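PDB 6C72: particle-associated glycoside hydrolase from Acinetobacter phage Fri1, which is a tailspike depolymerase that probably cleaves the capsular polysaccharide of Acinetobacter baumannii during virus entry. Local coordinates for residues E303-A307 and T308-V312; V336-Q339 and N340-T343; N435-V438 and A439-A442; P458-R462 and T463-Q467. All coordinates share one frame; numbering follows the deposited sequence.

All four contacts are local and partly buried, and they form two touching pairs. Contacts 1 and 2, with centres 8 Å apart, lie in loops after neighbouring strands of the parallel beta-helix, 300-302 and 333-336, and are joined by bonds from Lys337 and Gln339 to backbone carbonyls. Contacts 3 and 4, with centres 15 Å apart, lie further along the chain, where Arg461 bonds to carbonyls in and just after helix 438-441. In contacts 1, 2 and 4 a carboxylate gathers donors, and in contact 4 this includes a salt bridge; contact 3 rests on helical backbone bonds. Contact 4 meets both other subunits, contacts 1 and 2 meet one, and contact 3 meets neither.

Contact 1: residues E303-A307 and T308-V312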
loop_
_atom_site.group_PDB
_atom_site.type_symbol
_atom_site.label_atom_id
_atom_site.label_comp_id
_atom_site.label_asym_id
_atom_site.label_seq_id
_atom_site.Cartn_x
_atom_site.Cartn_y
_atom_site.Cartn_z
ATOM N N GLU A 303 3.780 -14.606 17.893
ATOM C CA GLU A 303 3.439 -14.835 19.297
ATOM C C GLU A 303 4.485 -14.246 20.233
ATOM O O GLU A 303 5.442 -14.922 20.630
ATOM C CB GLU A 303 3.248 -16.323 19.579
ATOM C CG GLU A 303 2.764 -16.600 20.974
ATOM C CD GLU A 303 2.333 -18.042 21.185
ATOM O OE1 GLU A 303 2.741 -18.934 20.404
ATOM O OE2 GLU A 303 1.586 -18.299 22.152
ATOM N N PRO A 304 4.305 -12.993 20.647
ATOM C CA PRO A 304 5.081 -12.471 21.785
ATOM C C PRO A 304 4.889 -13.343 23.018
ATOM O O PRO A 304 3.784 -13.821 23.298
ATOM C CB PRO A 304 4.494 -11.069 21.997
ATOM C CG PRO A 304 3.969 -10.678 20.647
ATOM C CD PRO A 304 3.468 -11.958 20.011
ATOM N N ASN A 305 5.976 -13.551 23.757
ATOM C CA ASN A 305 5.894 -14.384 24.942
ATOM C C ASN A 305 5.047 -13.698 26.011
ATOM O O ASN A 305 5.207 -12.496 26.251
ATOM C CB ASN A 305 7.289 -14.674 25.485
ATOM C CG ASN A 305 8.072 -15.622 24.600
ATOM O OD1 ASN A 305 7.843 -16.834 24.613
ATOM N ND2 ASN A 305 9.003 -15.079 23.826
ATOM N N PRO A 306 4.146 -14.431 26.672
ATOM C CA PRO A 306 3.336 -13.818 27.735
ATOM C C PRO A 306 4.229 -13.259 28.822
ATOM O O PRO A 306 5.326 -13.763 29.068
ATOM C CB PRO A 306 2.489 -14.981 28.267
ATOM C CG PRO A 306 2.513 -16.009 27.171
ATOM C CD PRO A 306 3.838 -15.859 26.485
ATOM N N ALA A 307 3.765 -12.171 29.435
ATOM C CA ALA A 307 4.418 -11.572 30.597
ATOM C C ALA A 307 5.859 -11.158 30.299
ATOM O O ALA A 307 6.720 -11.226 31.176
ATOM C CB ALA A 307 4.362 -12.513 31.805
ATOM N N THR A 308 6.131 -10.728 29.065
ATOM C CA THR A 308 7.398 -10.103 28.708
ATOM C C THR A 308 7.109 -8.805 27.975
ATOM O O THR A 308 5.954 -8.456 27.713
ATOM C CB THR A 308 8.276 -10.994 27.816
ATOM O OG1 THR A 308 7.714 -11.042 26.501
ATOM C CG2 THR A 308 8.381 -12.391 28.379
ATOM N N THR A 309 8.176 -8.102 27.626
ATOM C CA THR A 309 8.091 -6.912 26.797
ATOM C C THR A 309 8.035 -7.235 25.315
ATOM O O THR A 309 8.120 -6.306 24.504
ATOM C CB THR A 309 9.284 -5.998 27.053
ATOM O OG1 THR A 309 10.493 -6.749 26.844
ATOM C CG2 THR A 309 9.226 -5.405 28.471
ATOM N N ASP A 310 7.926 -8.512 24.946
ATOM C CA ASP A 310 7.788 -8.880 23.543
ATOM C C ASP A 310 6.612 -8.154 22.892
ATOM O O ASP A 310 5.522 -8.053 23.466
ATOM C CB ASP A 310 7.570 -10.384 23.399
ATOM C CG ASP A 310 8.799 -11.200 23.696
ATOM O OD1 ASP A 310 9.909 -10.639 23.844
ATOM O OD2 ASP A 310 8.630 -12.431 23.800
ATOM N N THR A 311 6.833 -7.668 21.675
ATOM C CA THR A 311 5.751 -7.085 20.907
ATOM C C THR A 311 6.087 -7.230 19.429
ATOM O O THR A 311 7.264 -7.202 19.050
ATOM C CB THR A 311 5.510 -5.612 21.289
ATOM O OG1 THR A 311 4.345 -5.135 20.603
ATOM C CG2 THR A 311 6.696 -4.736 20.920
ATOM N N VAL A 312 5.054 -7.443 18.608
ATOM C CA VAL A 312 5.209 -7.574 17.162
ATOM C C VAL A 312 4.156 -6.729 16.476
ATOM O O VAL A 312 2.973 -6.815 16.813
ATOM C CB VAL A 312 5.101 -9.030 16.678
ATOM C CG1 VAL A 312 5.182 -9.051 15.158
ATOM C CG2 VAL A 312 6.226 -9.851 17.269
#
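Pro304 and Asp310 face each other with CA atoms 4.8 Å apart where the chain doubles back, the end-to-end directions of 304-307 and 308-312 differing by 157°. Their side chains both point inward, and Pro304 CB packs on Asp310 CB at 3.4 Å, while the neighbouring ring carbon, Pro304 CG, lies 4.1 Å from Val312 CG2. Beside this contact between CB atoms the Asp310 carboxylate collects two donors from one residue. Its OD2 takes the backbone N-H of Asn305 (N to OD2 2.9 Å) with the anti lone pair, and receives the Asn305 amide, ND2 to OD2 2.7 Å, almost along the C-O axis. The oxygen lies close to the plane of that amide, yet amide and carboxylate planes are 54° apart, so the two groups meet at a slant. In Asn305, chi1 of -71° keeps CG beside its own backbone N, which lets N and ND2 converge on the same acceptor. The reversal itself is a type II beta turn from Asn305 to Thr308, part of the loop joining strands 300-302 and 312-318 of the beta-helix. Its closing bond is weak, with Thr308 N 3.4 Å from Asn305 O, but the hydroxyl reinforces it: Thr308 OG1 donates to Asn305 O at 2.9 Å. The same OG1 accepts from Asp310 N at 3.0 Å, making an ST turn, and one hydroxyl thereby ties the beta turn to the chain at Asp310, before strand 312-318 begins. The other carboxylate oxygen, Asp310 OD1, forms a salt bridge with Arg247 on strand 244-247.

Contact 2: residues V336-Q339 and N340-T343; sequences VKEQ and NTPT
Glu338 leaves the chain with CG opposite its backbone N (chi1 -173°) and then bends sharply at chi2, -79°, which swings the carboxylate onto Thr341, whose hydroxyl sits between its own N and carbonyl carbon. The bend bonds Glu338 OE2 to both the N and the OG1 of Thr341, in the loop that follows strand 333-336 and leads to strand 348-351 of the parallel beta-helix. One oxygen does all the gripping. Glu338 OE2 accepts from Thr341 OG1 at 2.9 Å, on the anti side and somewhat out of the carboxylate plane, and from the backbone of the same residue, Thr341 N to OE2 3.2 Å, nearly straight at 165°. Two donors from one residue should fix the rotation of the carboxylate and hold 341 close to 338. The Glu338 CG methylene also lies 3.8 Å from Thr341 CG2. Gln339 and Asn340 run side by side in the same direction, their amide planes steeply inclined to each other, with Asn340 ND2 3.6 Å from Gln339 CG. The Gln339 amide is engaged at both ends: OE1 receives Lys337 NZ, and NE2 donates to Asn305 O in the adjacent loop. A water lies within hydrogen-bonding distance of two acceptors, 3.3 Å from Glu338 OE2 and 3.0 Å from Thr341 O.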
loop_
_atom_site.group_PDB
_atom_site.type_symbol
_atom_site.label_atom_id
_atom_site.label_comp_id
_atom_site.label_asym_id
_atom_site.label_seq_id
_atom_site.Cartn_x
_atom_site.Cartn_y
_atom_site.Cartn_z
ATOM N N VAL A 336 -1.886 -14.539 14.782
ATOM C CA VAL A 336 -1.546 -13.144 15.021
ATOM C C VAL A 336 -1.878 -12.834 16.477
ATOM O O VAL A 336 -3.040 -12.929 16.888
ATOM C CB VAL A 336 -2.292 -12.200 14.068
ATOM C CG1 VAL A 336 -1.993 -10.738 14.446
ATOM C CG2 VAL A 336 -1.899 -12.485 12.638
ATOM N N LYS A 337 -0.865 -12.488 17.260
ATOM C CA LYS A 337 -1.070 -12.135 18.662
ATOM C C LYS A 337 -0.590 -10.709 18.887
ATOM O O LYS A 337 0.617 -10.449 18.911
ATOM C CB LYS A 337 -0.343 -13.101 19.594
ATOM C CG LYS A 337 -0.484 -12.711 21.047
ATOM C CD LYS A 337 0.318 -13.620 21.952
ATOM C CE LYS A 337 0.195 -13.172 23.394
ATOM N NZ LYS A 337 1.154 -13.894 24.284
ATOM N N GLU A 338 -1.536 -9.796 19.064
ATOM C CA GLU A 338 -1.206 -8.441 19.469
ATOM C C GLU A 338 -0.872 -8.448 20.954
ATOM O O GLU A 338 -1.612 -9.022 21.758
ATOM C CB GLU A 338 -2.376 -7.493 19.167
ATOM C CG GLU A 338 -2.081 -6.008 19.398
ATOM C CD GLU A 338 -2.159 -5.630 20.862
ATOM O OE1 GLU A 338 -3.042 -6.187 21.553
ATOM O OE2 GLU A 338 -1.316 -4.824 21.333
ATOM N N GLN A 339 0.254 -7.836 21.317
ATOM C CA GLN A 339 0.624 -7.716 22.728
ATOM C C GLN A 339 1.472 -6.472 22.923
ATOM O O GLN A 339 2.580 -6.397 22.380
ATOM C CB GLN A 339 1.396 -8.941 23.211
ATOM C CG GLN A 339 1.992 -8.783 24.616
ATOM C CD GLN A 339 2.770 -10.023 25.055
ATOM O OE1 GLN A 339 2.211 -11.118 25.157
ATOM N NE2 GLN A 339 4.062 -9.851 25.306
ATOM N N ASN A 340 0.961 -5.511 23.700
ATOM C CA ASN A 340 1.734 -4.338 24.102
ATOM C C ASN A 340 2.263 -3.553 22.901
ATOM O O ASN A 340 3.346 -2.962 22.961
ATOM C CB ASN A 340 2.892 -4.726 25.043
ATOM C CG ASN A 340 2.411 -5.404 26.346
ATOM O OD1 ASN A 340 1.344 -5.089 26.875
ATOM N ND2 ASN A 340 3.218 -6.303 26.875
ATOM N N THR A 341 1.538 -3.568 21.786
ATOM C CA THR A 341 1.972 -2.803 20.626
ATOM C C THR A 341 1.707 -1.319 20.860
ATOM O O THR A 341 0.772 -0.956 21.583
ATOM C CB THR A 341 1.268 -3.267 19.346
ATOM O OG1 THR A 341 -0.133 -2.943 19.398
ATOM C CG2 THR A 341 1.467 -4.780 19.137
ATOM N N PRO A 342 2.519 -0.443 20.265
ATOM C CA PRO A 342 2.387 0.996 20.556
ATOM C C PRO A 342 1.033 1.585 20.187
ATOM O O PRO A 342 0.556 2.491 20.886
ATOM C CB PRO A 342 3.510 1.629 19.730
ATOM C CG PRO A 342 3.819 0.599 18.642
ATOM C CD PRO A 342 3.594 -0.726 19.300
ATOM N N THR A 343 0.396 1.121 19.117
ATOM C CA THR A 343 -0.897 1.678 18.741
ATOM C C THR A 343 -2.074 0.789 19.101
ATOM O O THR A 343 -3.219 1.237 18.995
ATOM C CB THR A 343 -0.956 1.980 17.240
ATOM O OG1 THR A 343 -1.061 0.747 16.515
ATOM C CG2 THR A 343 0.267 2.777 16.790
HETATM O O HOH W 1 -1.119 -2.386 23.494
HETATM O O HOH W 2 -2.325 -5.037 24.625
#

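Contact 3: residues N435-V438 and A439-A442; sequences NNIV and ATQA
Val438 O is the tight point of this helical turn, where two backbone N-H groups converge on one carbonyl. Ala442 N and Gln441 N each lie 3.0 Å from Val438 O. This pairing of an i+3 with an i+4 bond fits the short, weakly bonded helix 438-441. At the start of the turn, Asn436 OD1 accepts from Val438 N at 2.9 Å, a capping bond; chi1 of -169° sets CG of Asn436 anti to the backbone N, beside the carbonyl carbon, so that OD1 meets Val438 N. The next bond, Ala439 N to Asn436 O, is again of the i+3 kind. The outer side is looser. Ile437 and Thr440 are exposed, and their side chains slant across each other with Ile437 CG1 3.7 Å from Thr440 OG1. Ile437 O accepts Thr440 N at 2.9 Å, and the Thr440 hydroxyl lies close to the same oxygen. The Gln441 chain stretches back over this turn, its NE2 3.7 Å from Ile437 CD1, a van der Waals contact alone. Its OE1 accepts a hydrogen bond from Val417 N. Strand 416-418 thus flanks the turn: Leu416 packs against Ile437 and Gln441, Val417 against Val438 and Ala442. From nearby loops Phe411 meets Asn436 and Val438, while Phe433 and Ile456 meet Ala439.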
loop_
_atom_site.group_PDB
_atom_site.type_symbol
_atom_site.label_atom_id
_atom_site.label_comp_id
_atom_site.label_asym_id
_atom_site.label_seq_id
_atom_site.Cartn_x
_atom_site.Cartn_y
_atom_site.Cartn_z
ATOM N N ASN A 435 -25.599 -20.741 11.410
ATOM C CA ASN A 435 -25.269 -20.755 12.835
ATOM C C ASN A 435 -23.971 -20.017 13.144
ATOM O O ASN A 435 -23.397 -20.191 14.224
ATOM C CB ASN A 435 -25.184 -22.185 13.381
ATOM C CG ASN A 435 -26.399 -23.007 13.050
ATOM O OD1 ASN A 435 -26.288 -24.160 12.629
ATOM N ND2 ASN A 435 -27.573 -22.415 13.210
ATOM N N ASN A 436 -23.482 -19.195 12.225
ATOM C CA ASN A 436 -22.263 -18.430 12.446
ATOM C C ASN A 436 -22.638 -17.011 12.846
ATOM O O ASN A 436 -23.096 -16.226 12.010
ATOM C CB ASN A 436 -21.378 -18.412 11.206
ATOM C CG ASN A 436 -19.997 -17.848 11.505
ATOM O OD1 ASN A 436 -19.829 -17.114 12.477
ATOM N ND2 ASN A 436 -19.008 -18.185 10.683
ATOM N N ILE A 437 -22.354 -16.661 14.103
ATOM C CA ILE A 437 -22.724 -15.361 14.637
ATOM C C ILE A 437 -22.036 -14.223 13.894
ATOM O O ILE A 437 -22.536 -13.091 13.903
ATOM C CB ILE A 437 -22.402 -15.324 16.146
ATOM C CG1 ILE A 437 -23.030 -14.093 16.810
ATOM C CG2 ILE A 437 -20.872 -15.424 16.380
ATOM C CD1 ILE A 437 -22.942 -14.107 18.306
ATOM N N VAL A 438 -20.913 -14.496 13.221
ATOM C CA VAL A 438 -20.240 -13.458 12.442
ATOM C C VAL A 438 -21.203 -12.851 11.427
ATOM O O VAL A 438 -21.144 -11.645 11.140
ATOM C CB VAL A 438 -18.983 -14.035 11.746
ATOM C CG1 VAL A 438 -18.416 -13.059 10.703
ATOM C CG2 VAL A 438 -17.913 -14.411 12.762
ATOM N N ALA A 439 -22.120 -13.658 10.893
ATOM C CA ALA A 439 -23.054 -13.144 9.902
ATOM C C ALA A 439 -23.995 -12.091 10.476
ATOM O O ALA A 439 -24.510 -11.270 9.713
ATOM C CB ALA A 439 -23.862 -14.294 9.290
ATOM N N THR A 440 -24.206 -12.066 11.791
ATOM C CA THR A 440 -25.045 -11.041 12.402
ATOM C C THR A 440 -24.238 -9.888 12.978
ATOM O O THR A 440 -24.826 -8.921 13.461
ATOM C CB THR A 440 -25.938 -11.637 13.511
ATOM O OG1 THR A 440 -25.151 -11.927 14.673
ATOM C CG2 THR A 440 -26.628 -12.911 13.047
ATOM N N GLN A 441 -22.912 -9.965 12.935
ATOM C CA GLN A 441 -22.040 -8.975 13.542
ATOM C C GLN A 441 -21.334 -8.100 12.525
ATOM O O GLN A 441 -21.270 -6.886 12.701
ATOM C CB GLN A 441 -20.981 -9.662 14.402
ATOM C CG GLN A 441 -21.513 -10.417 15.587
ATOM C CD GLN A 441 -20.403 -11.173 16.282
ATOM O OE1 GLN A 441 -19.432 -11.597 15.645
ATOM N NE2 GLN A 441 -20.529 -11.339 17.591
ATOM N N ALA A 442 -20.766 -8.700 11.482
ATOM C CA ALA A 442 -19.920 -7.959 10.568
ATOM C C ALA A 442 -20.748 -7.066 9.648
ATOM O O ALA A 442 -21.953 -7.252 9.466
ATOM C CB ALA A 442 -19.076 -8.916 9.723
#

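Contact 4: residues P458-R462 and T463-Q467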
loop_
_atom_site.group_PDB
_atom_site.type_symbol
_atom_site.label_atom_id
_atom_site.label_comp_id
_atom_site.label_asym_id
_atom_site.label_seq_id
_atom_site.Cartn_x
_atom_site.Cartn_y
_atom_site.Cartn_z
ATOM N N PRO A 458 -26.268 -7.447 1.745
ATOM C CA PRO A 458 -25.428 -6.366 2.276
ATOM C C PRO A 458 -26.127 -5.678 3.435
ATOM O O PRO A 458 -27.338 -5.455 3.407
ATOM C CB PRO A 458 -25.253 -5.428 1.079
ATOM C CG PRO A 458 -25.514 -6.318 -0.139
ATOM C CD PRO A 458 -26.565 -7.281 0.310
ATOM N N VAL A 459 -25.359 -5.359 4.473
ATOM C CA VAL A 459 -25.899 -4.739 5.677
ATOM C C VAL A 459 -24.782 -3.956 6.347
ATOM O O VAL A 459 -23.663 -4.462 6.508
ATOM C CB VAL A 459 -26.517 -5.789 6.627
ATOM C CG1 VAL A 459 -25.529 -6.924 6.924
ATOM C CG2 VAL A 459 -26.995 -5.147 7.913
ATOM N N ASP A 460 -25.076 -2.710 6.725
ATOM C CA ASP A 460 -24.101 -1.827 7.353
ATOM C C ASP A 460 -24.256 -1.887 8.870
ATOM O O ASP A 460 -25.352 -1.662 9.400
ATOM C CB ASP A 460 -24.261 -0.395 6.853
ATOM C CG ASP A 460 -23.113 0.518 7.291
ATOM O OD1 ASP A 460 -22.058 -0.004 7.753
ATOM O OD2 ASP A 460 -23.288 1.762 7.180
ATOM N N ARG A 461 -23.159 -2.214 9.563
ATOM C CA ARG A 461 -23.116 -2.252 11.022
ATOM C C ARG A 461 -21.924 -1.459 11.558
ATOM O O ARG A 461 -21.505 -1.653 12.710
ATOM C CB ARG A 461 -23.082 -3.707 11.514
ATOM C CG ARG A 461 -24.226 -4.579 10.949
ATOM C CD ARG A 461 -24.314 -5.946 11.606
ATOM N NE ARG A 461 -25.509 -6.689 11.209
ATOM C CZ ARG A 461 -25.492 -7.827 10.509
ATOM N NH1 ARG A 461 -24.337 -8.358 10.129
ATOM N NH2 ARG A 461 -26.627 -8.444 10.190
ATOM N N ARG A 462 -21.356 -0.581 10.740
ATOM C CA ARG A 462 -20.181 0.162 11.158
ATOM C C ARG A 462 -20.553 1.249 12.162
ATOM O O ARG A 462 -21.638 1.835 12.115
ATOM C CB ARG A 462 -19.485 0.780 9.946
ATOM C CG ARG A 462 -18.840 -0.237 8.998
ATOM C CD ARG A 462 -18.449 0.444 7.687
ATOM N NE ARG A 462 -19.648 0.963 7.038
ATOM C CZ ARG A 462 -19.663 2.005 6.213
ATOM N NH1 ARG A 462 -18.531 2.651 5.935
ATOM N NH2 ARG A 462 -20.817 2.406 5.682
ATOM N N THR A 463 -19.610 1.540 13.057
ATOM C CA THR A 463 -19.846 2.537 14.094
ATOM C C THR A 463 -19.972 3.939 13.505
ATOM O O THR A 463 -20.774 4.745 13.985
ATOM C CB THR A 463 -18.720 2.477 15.133
ATOM O OG1 THR A 463 -18.685 1.175 15.731
ATOM C CG2 THR A 463 -18.936 3.505 16.222
ATOM N N ILE A 464 -19.192 4.249 12.469
ATOM C CA ILE A 464 -19.185 5.597 11.912
ATOM C C ILE A 464 -20.577 5.987 11.420
ATOM O O ILE A 464 -20.940 7.166 11.427
ATOM C CB ILE A 464 -18.130 5.700 10.790
ATOM C CG1 ILE A 464 -18.011 7.128 10.283
ATOM C CG2 ILE A 464 -18.459 4.789 9.616
ATOM C CD1 ILE A 464 -17.429 8.040 11.289
ATOM N N THR A 465 -21.381 5.015 10.998
ATOM C CA THR A 465 -22.709 5.259 10.467
ATOM C C THR A 465 -23.815 4.902 11.445
ATOM O O THR A 465 -24.990 4.875 11.054
ATOM C CB THR A 465 -22.897 4.454 9.182
ATOM O OG1 THR A 465 -22.545 3.091 9.445
ATOM C CG2 THR A 465 -22.038 5.006 8.051
ATOM N N GLN A 466 -23.489 4.614 12.700
ATOM C CA GLN A 466 -24.539 4.140 13.594
ATOM C C GLN A 466 -25.621 5.197 13.815
ATOM O O GLN A 466 -26.784 4.844 14.035
ATOM C CB GLN A 466 -23.933 3.688 14.927
ATOM C CG GLN A 466 -23.409 4.816 15.772
ATOM C CD GLN A 466 -22.577 4.319 16.945
ATOM O OE1 GLN A 466 -22.473 3.106 17.184
ATOM N NE2 GLN A 466 -21.972 5.253 17.679
ATOM N N GLN A 467 -25.283 6.485 13.702
ATOM C CA GLN A 467 -26.290 7.530 13.906
ATOM C C GLN A 467 -27.387 7.496 12.848
ATOM O O GLN A 467 -28.449 8.081 13.059
ATOM C CB GLN A 467 -25.636 8.911 13.921
ATOM C CG GLN A 467 -25.134 9.365 12.563
ATOM C CD GLN A 467 -24.166 10.524 12.668
ATOM O OE1 GLN A 467 -23.068 10.371 13.210
ATOM N NE2 GLN A 467 -24.552 11.684 12.137
HETATM O O HOH W 3 -20.725 -0.818 15.227
#
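An Asx turn at Asp460, with Thr465 as a further partner of its carboxylate, lies in the loop that links strand 448-450, late in the beta-helix, to strand 475-478 of the following antiparallel sheet. Asp460 OD1 accepts the backbone N of Arg462 at 3.1 Å, which defines the turn, and also the Arg462 side chain, NE to OD1 2.7 Å, a salt bridge. The two nitrogens approach from opposite faces of the carboxylate plane. Arg462 NH2 bonds to the second oxygen, OD2, at 3.0 Å, so the guanidinium holds the acid side-on with NE and one terminal nitrogen. Its chain is folded back for this by the bend at chi3, -62°. A bound zinc ion lies about 3 Å from the Arg462 side chain. The Thr465 side chain points against that of Asp460, bringing OG1 within 2.7 Å of Asp460 OD2 and 3.1 Å of Arg462 O. CG2 of Thr465 lies over one face of the guanidinium, 3.7 Å from Arg462 NH2, with Ile464 CG2 on that same face. A water donates to both Arg461 O (2.8 Å) and Thr463 OG1, bridging 463-467 to 458-462; Thr463 OG1 is also bonded to Asp420. The acid has a further partner across the trimer, Tyr468 of the third subunit, whose OH bonds to Asp460 OD2. Strand 443-444 of the same chain lies alongside, Ser443 against Asp460 and Arg462, while Phe444 of the second subunit covers Ile464.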